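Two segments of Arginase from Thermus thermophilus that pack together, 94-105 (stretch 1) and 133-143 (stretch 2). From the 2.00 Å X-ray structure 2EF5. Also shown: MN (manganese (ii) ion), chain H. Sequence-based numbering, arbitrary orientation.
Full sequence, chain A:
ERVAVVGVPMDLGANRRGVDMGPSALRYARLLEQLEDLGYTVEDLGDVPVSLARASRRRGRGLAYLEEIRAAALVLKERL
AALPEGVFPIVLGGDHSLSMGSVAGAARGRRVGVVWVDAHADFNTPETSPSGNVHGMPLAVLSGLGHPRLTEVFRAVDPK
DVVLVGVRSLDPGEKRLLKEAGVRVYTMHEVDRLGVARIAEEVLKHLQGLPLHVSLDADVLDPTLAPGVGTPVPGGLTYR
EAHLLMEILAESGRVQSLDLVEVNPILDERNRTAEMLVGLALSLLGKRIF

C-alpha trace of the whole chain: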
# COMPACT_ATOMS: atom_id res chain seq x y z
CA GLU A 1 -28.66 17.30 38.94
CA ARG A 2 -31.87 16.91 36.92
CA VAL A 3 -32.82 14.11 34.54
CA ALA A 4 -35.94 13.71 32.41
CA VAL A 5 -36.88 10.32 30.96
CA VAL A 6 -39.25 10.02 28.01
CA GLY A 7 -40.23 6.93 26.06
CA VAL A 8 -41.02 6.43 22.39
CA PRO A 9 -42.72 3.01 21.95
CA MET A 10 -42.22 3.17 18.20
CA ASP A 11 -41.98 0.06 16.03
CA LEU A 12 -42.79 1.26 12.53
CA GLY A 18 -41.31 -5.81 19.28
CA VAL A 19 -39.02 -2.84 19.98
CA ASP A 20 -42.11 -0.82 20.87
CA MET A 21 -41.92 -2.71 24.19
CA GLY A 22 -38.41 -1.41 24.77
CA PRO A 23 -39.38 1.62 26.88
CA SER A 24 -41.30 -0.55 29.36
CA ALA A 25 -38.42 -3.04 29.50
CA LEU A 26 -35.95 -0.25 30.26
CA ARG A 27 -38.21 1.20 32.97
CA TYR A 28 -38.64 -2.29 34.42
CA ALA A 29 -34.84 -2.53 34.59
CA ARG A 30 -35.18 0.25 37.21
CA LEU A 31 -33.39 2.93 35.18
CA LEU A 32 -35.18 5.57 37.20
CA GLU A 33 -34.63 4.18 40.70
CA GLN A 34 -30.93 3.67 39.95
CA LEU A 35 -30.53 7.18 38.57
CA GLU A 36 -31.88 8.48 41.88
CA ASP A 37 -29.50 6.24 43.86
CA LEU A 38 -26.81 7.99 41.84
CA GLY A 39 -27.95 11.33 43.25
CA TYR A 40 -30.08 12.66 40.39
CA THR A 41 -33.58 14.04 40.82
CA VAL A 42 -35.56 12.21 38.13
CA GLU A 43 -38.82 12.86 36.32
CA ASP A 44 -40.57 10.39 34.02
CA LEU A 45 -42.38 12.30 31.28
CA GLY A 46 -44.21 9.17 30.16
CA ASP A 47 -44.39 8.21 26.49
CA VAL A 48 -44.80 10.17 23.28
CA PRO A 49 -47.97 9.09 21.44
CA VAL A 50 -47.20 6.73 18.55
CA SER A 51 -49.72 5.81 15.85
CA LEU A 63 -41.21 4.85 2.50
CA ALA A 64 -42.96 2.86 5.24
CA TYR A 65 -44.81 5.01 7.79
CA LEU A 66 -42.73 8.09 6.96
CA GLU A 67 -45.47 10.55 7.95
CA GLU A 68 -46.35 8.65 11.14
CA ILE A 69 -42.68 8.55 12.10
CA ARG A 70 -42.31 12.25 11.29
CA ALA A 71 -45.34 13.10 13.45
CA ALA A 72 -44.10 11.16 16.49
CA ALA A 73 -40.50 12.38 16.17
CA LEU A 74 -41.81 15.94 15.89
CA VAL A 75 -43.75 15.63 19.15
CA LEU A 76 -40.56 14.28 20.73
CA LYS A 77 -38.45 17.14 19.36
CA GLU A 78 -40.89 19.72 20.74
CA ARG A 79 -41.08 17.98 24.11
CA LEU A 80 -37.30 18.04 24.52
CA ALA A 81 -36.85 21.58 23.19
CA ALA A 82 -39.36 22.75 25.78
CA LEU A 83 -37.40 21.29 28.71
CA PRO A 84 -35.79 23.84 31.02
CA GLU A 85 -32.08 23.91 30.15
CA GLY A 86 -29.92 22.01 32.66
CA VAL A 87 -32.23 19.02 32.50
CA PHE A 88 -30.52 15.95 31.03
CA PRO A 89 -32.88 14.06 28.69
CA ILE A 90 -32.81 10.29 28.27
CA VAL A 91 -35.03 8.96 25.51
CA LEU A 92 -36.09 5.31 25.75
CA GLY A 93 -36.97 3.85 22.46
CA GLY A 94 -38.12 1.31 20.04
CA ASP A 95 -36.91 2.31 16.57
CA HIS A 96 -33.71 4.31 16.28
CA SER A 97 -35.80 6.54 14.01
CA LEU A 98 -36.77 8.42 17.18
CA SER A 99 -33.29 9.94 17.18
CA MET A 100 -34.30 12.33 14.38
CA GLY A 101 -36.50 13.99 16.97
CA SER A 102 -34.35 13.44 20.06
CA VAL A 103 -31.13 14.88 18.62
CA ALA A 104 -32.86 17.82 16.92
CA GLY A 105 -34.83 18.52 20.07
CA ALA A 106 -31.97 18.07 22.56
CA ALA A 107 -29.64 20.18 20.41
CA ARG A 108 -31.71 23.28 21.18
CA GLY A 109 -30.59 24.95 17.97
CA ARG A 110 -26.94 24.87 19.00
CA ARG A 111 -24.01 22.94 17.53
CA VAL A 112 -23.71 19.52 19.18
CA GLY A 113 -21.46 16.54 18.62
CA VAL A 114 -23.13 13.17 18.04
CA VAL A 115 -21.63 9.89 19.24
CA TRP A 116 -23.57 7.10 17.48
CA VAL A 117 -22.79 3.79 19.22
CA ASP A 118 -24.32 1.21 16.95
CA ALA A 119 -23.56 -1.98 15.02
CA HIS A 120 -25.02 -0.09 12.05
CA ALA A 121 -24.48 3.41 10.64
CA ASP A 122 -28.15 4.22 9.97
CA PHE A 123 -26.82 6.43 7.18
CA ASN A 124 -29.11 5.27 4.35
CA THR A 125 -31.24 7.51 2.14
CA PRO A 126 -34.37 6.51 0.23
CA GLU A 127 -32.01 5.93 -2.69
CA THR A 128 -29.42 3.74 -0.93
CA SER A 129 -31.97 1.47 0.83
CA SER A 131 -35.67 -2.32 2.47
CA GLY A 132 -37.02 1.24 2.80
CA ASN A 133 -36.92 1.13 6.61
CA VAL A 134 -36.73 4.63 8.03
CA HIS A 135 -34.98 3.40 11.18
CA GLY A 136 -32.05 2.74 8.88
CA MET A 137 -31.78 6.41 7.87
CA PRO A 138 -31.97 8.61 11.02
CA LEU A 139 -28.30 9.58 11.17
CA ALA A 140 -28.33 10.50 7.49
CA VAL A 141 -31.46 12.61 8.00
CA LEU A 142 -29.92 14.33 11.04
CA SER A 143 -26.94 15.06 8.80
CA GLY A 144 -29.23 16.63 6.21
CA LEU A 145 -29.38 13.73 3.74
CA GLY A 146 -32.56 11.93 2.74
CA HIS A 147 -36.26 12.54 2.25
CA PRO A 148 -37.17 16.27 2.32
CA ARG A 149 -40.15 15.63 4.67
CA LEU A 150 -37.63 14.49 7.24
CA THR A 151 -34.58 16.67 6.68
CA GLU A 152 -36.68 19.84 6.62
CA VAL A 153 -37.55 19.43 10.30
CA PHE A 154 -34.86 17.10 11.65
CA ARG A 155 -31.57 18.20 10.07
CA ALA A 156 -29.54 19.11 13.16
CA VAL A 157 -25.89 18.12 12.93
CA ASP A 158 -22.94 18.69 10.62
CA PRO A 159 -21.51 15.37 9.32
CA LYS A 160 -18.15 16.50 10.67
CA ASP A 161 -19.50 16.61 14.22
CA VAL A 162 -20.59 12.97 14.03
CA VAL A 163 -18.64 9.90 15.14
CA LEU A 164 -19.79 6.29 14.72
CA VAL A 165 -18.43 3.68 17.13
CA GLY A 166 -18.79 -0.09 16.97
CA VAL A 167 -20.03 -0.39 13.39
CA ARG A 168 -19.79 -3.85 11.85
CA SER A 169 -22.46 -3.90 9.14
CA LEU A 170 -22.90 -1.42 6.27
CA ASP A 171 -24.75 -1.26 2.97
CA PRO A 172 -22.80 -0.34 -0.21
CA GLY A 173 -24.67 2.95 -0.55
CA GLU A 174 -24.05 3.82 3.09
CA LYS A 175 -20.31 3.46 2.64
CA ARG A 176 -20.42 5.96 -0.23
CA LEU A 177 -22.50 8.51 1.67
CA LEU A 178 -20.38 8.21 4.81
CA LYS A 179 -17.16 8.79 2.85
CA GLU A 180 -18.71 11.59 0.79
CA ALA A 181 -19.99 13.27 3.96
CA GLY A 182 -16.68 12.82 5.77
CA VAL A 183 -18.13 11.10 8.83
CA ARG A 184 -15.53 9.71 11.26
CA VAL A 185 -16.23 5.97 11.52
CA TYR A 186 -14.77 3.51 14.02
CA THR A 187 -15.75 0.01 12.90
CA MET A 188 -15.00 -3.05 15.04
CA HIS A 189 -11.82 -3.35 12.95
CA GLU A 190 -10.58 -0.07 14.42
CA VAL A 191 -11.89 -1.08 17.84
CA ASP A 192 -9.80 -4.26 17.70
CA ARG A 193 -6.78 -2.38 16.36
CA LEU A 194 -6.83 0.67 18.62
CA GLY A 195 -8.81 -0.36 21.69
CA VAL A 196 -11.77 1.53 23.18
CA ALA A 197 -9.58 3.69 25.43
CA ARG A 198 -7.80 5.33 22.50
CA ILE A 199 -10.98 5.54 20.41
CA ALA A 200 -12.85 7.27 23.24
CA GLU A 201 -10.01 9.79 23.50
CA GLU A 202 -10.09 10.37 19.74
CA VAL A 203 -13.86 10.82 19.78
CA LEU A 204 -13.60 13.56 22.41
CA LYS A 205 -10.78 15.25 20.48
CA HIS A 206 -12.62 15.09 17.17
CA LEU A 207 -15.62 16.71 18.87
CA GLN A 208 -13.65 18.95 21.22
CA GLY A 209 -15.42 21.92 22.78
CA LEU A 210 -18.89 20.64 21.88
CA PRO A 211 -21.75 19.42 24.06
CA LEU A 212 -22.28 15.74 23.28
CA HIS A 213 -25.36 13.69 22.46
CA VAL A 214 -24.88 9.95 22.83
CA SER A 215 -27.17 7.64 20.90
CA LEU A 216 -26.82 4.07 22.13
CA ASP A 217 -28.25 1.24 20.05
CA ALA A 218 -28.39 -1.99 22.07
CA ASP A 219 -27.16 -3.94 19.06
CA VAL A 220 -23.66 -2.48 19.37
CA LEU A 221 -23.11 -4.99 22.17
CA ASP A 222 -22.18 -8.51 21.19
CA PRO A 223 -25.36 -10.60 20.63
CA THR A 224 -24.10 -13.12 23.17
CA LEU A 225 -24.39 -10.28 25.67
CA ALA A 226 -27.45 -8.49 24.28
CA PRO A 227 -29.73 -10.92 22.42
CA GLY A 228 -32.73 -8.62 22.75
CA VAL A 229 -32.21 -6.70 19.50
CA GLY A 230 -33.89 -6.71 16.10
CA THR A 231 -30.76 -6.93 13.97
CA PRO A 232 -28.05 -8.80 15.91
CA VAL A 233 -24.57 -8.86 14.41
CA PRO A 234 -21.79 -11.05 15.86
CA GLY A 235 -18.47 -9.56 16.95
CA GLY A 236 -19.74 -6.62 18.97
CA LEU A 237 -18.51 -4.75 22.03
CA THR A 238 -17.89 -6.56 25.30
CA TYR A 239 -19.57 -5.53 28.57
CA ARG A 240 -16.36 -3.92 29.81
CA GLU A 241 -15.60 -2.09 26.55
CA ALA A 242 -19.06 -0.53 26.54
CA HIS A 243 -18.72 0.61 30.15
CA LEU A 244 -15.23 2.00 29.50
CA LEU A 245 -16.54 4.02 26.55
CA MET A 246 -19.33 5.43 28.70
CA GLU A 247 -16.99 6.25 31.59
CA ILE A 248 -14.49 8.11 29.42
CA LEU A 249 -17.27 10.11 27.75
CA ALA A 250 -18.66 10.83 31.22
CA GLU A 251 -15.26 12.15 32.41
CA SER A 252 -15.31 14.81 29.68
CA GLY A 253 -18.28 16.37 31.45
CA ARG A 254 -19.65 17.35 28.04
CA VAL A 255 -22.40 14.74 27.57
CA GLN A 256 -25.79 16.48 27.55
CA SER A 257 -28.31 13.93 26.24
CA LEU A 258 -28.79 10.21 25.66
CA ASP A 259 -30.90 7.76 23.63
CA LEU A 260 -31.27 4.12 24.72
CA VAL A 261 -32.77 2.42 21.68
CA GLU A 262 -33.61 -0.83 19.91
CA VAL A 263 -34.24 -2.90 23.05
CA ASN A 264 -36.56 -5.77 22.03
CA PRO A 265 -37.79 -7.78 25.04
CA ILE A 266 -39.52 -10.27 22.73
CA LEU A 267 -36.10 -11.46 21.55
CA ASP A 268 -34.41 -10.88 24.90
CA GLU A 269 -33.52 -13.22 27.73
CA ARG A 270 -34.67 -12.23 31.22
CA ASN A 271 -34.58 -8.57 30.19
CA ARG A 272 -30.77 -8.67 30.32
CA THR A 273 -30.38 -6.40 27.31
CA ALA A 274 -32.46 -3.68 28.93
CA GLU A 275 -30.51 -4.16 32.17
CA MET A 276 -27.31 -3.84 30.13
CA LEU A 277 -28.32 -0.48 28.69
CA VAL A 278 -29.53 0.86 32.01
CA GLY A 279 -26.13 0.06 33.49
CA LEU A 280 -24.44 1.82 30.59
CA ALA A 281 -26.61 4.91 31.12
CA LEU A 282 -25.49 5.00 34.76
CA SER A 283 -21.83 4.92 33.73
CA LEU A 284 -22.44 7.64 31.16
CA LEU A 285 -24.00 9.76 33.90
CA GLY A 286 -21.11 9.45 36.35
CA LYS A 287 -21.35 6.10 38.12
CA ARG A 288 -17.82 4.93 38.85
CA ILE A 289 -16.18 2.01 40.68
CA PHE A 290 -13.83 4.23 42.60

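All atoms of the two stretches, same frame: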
# COMPACT_ATOMS: atom_id res chain seq x y z
N GLY A 94 -37.84 2.48 20.81
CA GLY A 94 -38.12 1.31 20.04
C GLY A 94 -37.17 1.67 18.92
O GLY A 94 -35.96 1.76 19.16
N ASP A 95 -37.71 1.96 17.74
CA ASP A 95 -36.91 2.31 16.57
C ASP A 95 -35.91 3.43 16.79
O ASP A 95 -36.21 4.42 17.45
CB ASP A 95 -37.80 2.74 15.40
CG ASP A 95 -38.80 1.69 15.00
OD1 ASP A 95 -38.44 0.50 15.02
OD2 ASP A 95 -39.94 2.07 14.65
N HIS A 96 -34.74 3.28 16.19
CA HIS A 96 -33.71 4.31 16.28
C HIS A 96 -34.16 5.56 15.53
O HIS A 96 -33.54 6.62 15.63
CB HIS A 96 -32.40 3.79 15.69
CG HIS A 96 -31.18 4.41 16.32
ND1 HIS A 96 -29.94 3.81 16.26
CD2 HIS A 96 -31.04 5.51 17.07
CE1 HIS A 96 -29.09 4.53 16.97
NE2 HIS A 96 -29.72 5.57 17.47
N SER A 97 -35.24 5.43 14.77
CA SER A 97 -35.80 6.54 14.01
C SER A 97 -36.11 7.71 14.94
O SER A 97 -36.06 8.86 14.53
CB SER A 97 -37.09 6.12 13.30
OG SER A 97 -36.86 5.09 12.36
N LEU A 98 -36.44 7.39 16.19
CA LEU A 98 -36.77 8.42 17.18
C LEU A 98 -35.65 9.43 17.36
O LEU A 98 -35.89 10.56 17.79
CB LEU A 98 -37.11 7.77 18.53
CG LEU A 98 -35.97 7.06 19.28
CD1 LEU A 98 -35.07 8.08 19.98
CD2 LEU A 98 -36.58 6.12 20.31
N SER A 99 -34.42 9.04 17.02
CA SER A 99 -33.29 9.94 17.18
C SER A 99 -33.38 11.20 16.31
O SER A 99 -32.73 12.20 16.62
CB SER A 99 -31.97 9.21 16.90
OG SER A 99 -31.68 8.30 17.96
N MET A 100 -34.16 11.15 15.23
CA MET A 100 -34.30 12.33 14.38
C MET A 100 -34.91 13.42 15.24
O MET A 100 -34.54 14.59 15.13
CB MET A 100 -35.20 12.03 13.18
CG MET A 100 -34.65 11.00 12.21
SD MET A 100 -35.71 10.77 10.76
CE MET A 100 -37.12 9.96 11.49
N GLY A 101 -35.85 13.03 16.09
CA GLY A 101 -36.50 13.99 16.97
C GLY A 101 -35.72 14.27 18.25
O GLY A 101 -35.68 15.41 18.71
N SER A 102 -35.09 13.24 18.81
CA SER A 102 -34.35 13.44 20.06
C SER A 102 -33.13 14.33 19.89
O SER A 102 -32.92 15.25 20.68
CB SER A 102 -33.94 12.10 20.68
OG SER A 102 -32.95 11.44 19.91
N VAL A 103 -32.33 14.08 18.85
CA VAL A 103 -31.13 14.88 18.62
C VAL A 103 -31.49 16.32 18.27
O VAL A 103 -30.95 17.25 18.86
CB VAL A 103 -30.25 14.28 17.50
CG1 VAL A 103 -29.04 15.17 17.25
CG2 VAL A 103 -29.79 12.88 17.90
N ALA A 104 -32.42 16.49 17.33
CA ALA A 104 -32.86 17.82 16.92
C ALA A 104 -33.45 18.58 18.10
O ALA A 104 -33.21 19.78 18.26
CB ALA A 104 -33.89 17.70 15.80
N GLY A 105 -34.22 17.88 18.93
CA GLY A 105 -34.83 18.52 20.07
C GLY A 105 -33.83 18.85 21.17
O GLY A 105 -33.83 19.96 21.69
N ASN A 133 -36.69 0.86 5.19
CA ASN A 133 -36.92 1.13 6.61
C ASN A 133 -36.34 2.47 7.02
O ASN A 133 -35.15 2.74 6.82
CB ASN A 133 -36.30 0.02 7.46
CG ASN A 133 -37.10 -1.26 7.43
OD1 ASN A 133 -36.58 -2.34 7.69
ND2 ASN A 133 -38.39 -1.15 7.11
N VAL A 134 -37.18 3.32 7.60
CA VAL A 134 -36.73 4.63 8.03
C VAL A 134 -35.74 4.54 9.19
O VAL A 134 -34.83 5.36 9.30
CB VAL A 134 -37.92 5.51 8.46
CG1 VAL A 134 -37.42 6.86 8.98
CG2 VAL A 134 -38.87 5.72 7.28
N HIS A 135 -35.90 3.53 10.05
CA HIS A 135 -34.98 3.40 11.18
C HIS A 135 -33.56 3.06 10.74
O HIS A 135 -32.67 2.87 11.56
CB HIS A 135 -35.51 2.38 12.20
CG HIS A 135 -35.89 1.05 11.61
ND1 HIS A 135 -34.97 0.18 11.07
CD2 HIS A 135 -37.09 0.42 11.54
CE1 HIS A 135 -35.58 -0.93 10.70
NE2 HIS A 135 -36.87 -0.81 10.98
N GLY A 136 -33.36 3.02 9.42
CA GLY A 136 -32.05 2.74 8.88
C GLY A 136 -31.51 4.00 8.21
O GLY A 136 -30.52 3.96 7.49
N MET A 137 -32.17 5.13 8.46
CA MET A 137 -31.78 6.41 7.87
C MET A 137 -31.70 7.62 8.82
O MET A 137 -31.32 8.71 8.39
CB MET A 137 -32.75 6.80 6.74
CG MET A 137 -33.44 5.65 6.03
SD MET A 137 -34.71 6.24 4.87
CE MET A 137 -34.58 4.99 3.59
N PRO A 138 -32.02 7.45 10.12
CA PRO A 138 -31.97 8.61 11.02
C PRO A 138 -30.70 9.45 11.08
O PRO A 138 -30.79 10.68 11.13
CB PRO A 138 -32.34 8.01 12.38
CG PRO A 138 -31.77 6.64 12.29
CD PRO A 138 -32.18 6.20 10.90
N LEU A 139 -29.54 8.82 11.10
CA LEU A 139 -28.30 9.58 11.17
C LEU A 139 -28.08 10.38 9.90
O LEU A 139 -27.56 11.49 9.93
CB LEU A 139 -27.10 8.67 11.44
CG LEU A 139 -25.76 9.38 11.72
CD1 LEU A 139 -25.94 10.43 12.81
CD2 LEU A 139 -24.71 8.37 12.14
N ALA A 140 -28.47 9.81 8.76
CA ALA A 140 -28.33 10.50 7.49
C ALA A 140 -29.22 11.74 7.56
O ALA A 140 -28.77 12.85 7.34
CB ALA A 140 -28.76 9.60 6.34
N VAL A 141 -30.49 11.52 7.89
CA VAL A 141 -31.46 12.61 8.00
C VAL A 141 -30.91 13.72 8.91
O VAL A 141 -30.89 14.89 8.53
CB VAL A 141 -32.80 12.11 8.59
CG1 VAL A 141 -33.72 13.29 8.88
CG2 VAL A 141 -33.46 11.16 7.61
N LEU A 142 -30.47 13.35 10.10
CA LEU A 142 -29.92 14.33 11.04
C LEU A 142 -28.78 15.09 10.40
O LEU A 142 -28.54 16.26 10.72
CB LEU A 142 -29.43 13.64 12.31
CG LEU A 142 -30.51 13.16 13.28
CD1 LEU A 142 -29.90 12.21 14.31
CD2 LEU A 142 -31.16 14.36 13.97
N SER A 143 -28.07 14.43 9.49
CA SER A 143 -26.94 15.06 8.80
C SER A 143 -27.39 15.85 7.57
O SER A 143 -26.56 16.41 6.86
CB SER A 143 -25.92 14.00 8.38
OG SER A 143 -25.34 13.38 9.52
MN MN H . -29.37 2.09 15.00

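No hydrogen bond crosses between the two stretches; side-chain packing joins them, burying 496 Å² in all. Helix 99-105 and the short helix 138-142 run at 38° to each other, their axes 9.3 Å apart at closest approach. Met100 fills much of the space between. Its CA-to-CB bond points sideways, and the m, t, m rotamer carries the unbranched chain along stretch 2: CG lies 3.8 Å from Pro138 CB, SD 3.7 Å from Val141 CG1, and CE 4.0 Å from Val134 CG1. A flexible thioether suits this place, since one side chain touches three apolar neighbours in succession. Val134 and Val141, both t at chi1, each turn CB toward stretch 1 and offer CG1 to Met100.

Further along, Leu142 (m, t) is a knob set among Ser99, Met100, Val103 and Ala104. Its CD2 approaches Val103 CB at 3.6 Å and Met100 O at 3.6 Å, while its CD1 lies 3.7 Å from Ser99 O. Leu142 CD1 also lies 4.5 Å from Ser99 CB and CD2 4.2 Å from Ala104 N, so both methyls lie close to the helix backbone. Pro138, in the first turn of its helix, points its CA-to-CB bond toward stretch 1; Pro138 CB rests 3.7 Å from His96 O, whose carbonyl also accepts the hydrogen bond from Ser99 N (2.9 Å).

At the polar end the chains come closest in register at Ser97 and His135, with their CA atoms 4.3 Å apart. His135, p at chi1, points CB toward stretch 1 and brings CD2 to 3.7 Å from Asp95 OD1, a contact without a hydrogen bond. Ser97 OG, placed by an m rotamer, lies 2.9 Å from His135 N, but the angle is too poor for a hydrogen bond. His96 takes the t rotamer at chi1, and its ND1 binds manganese at 2.2 Å, while its backbone borders stretch 2.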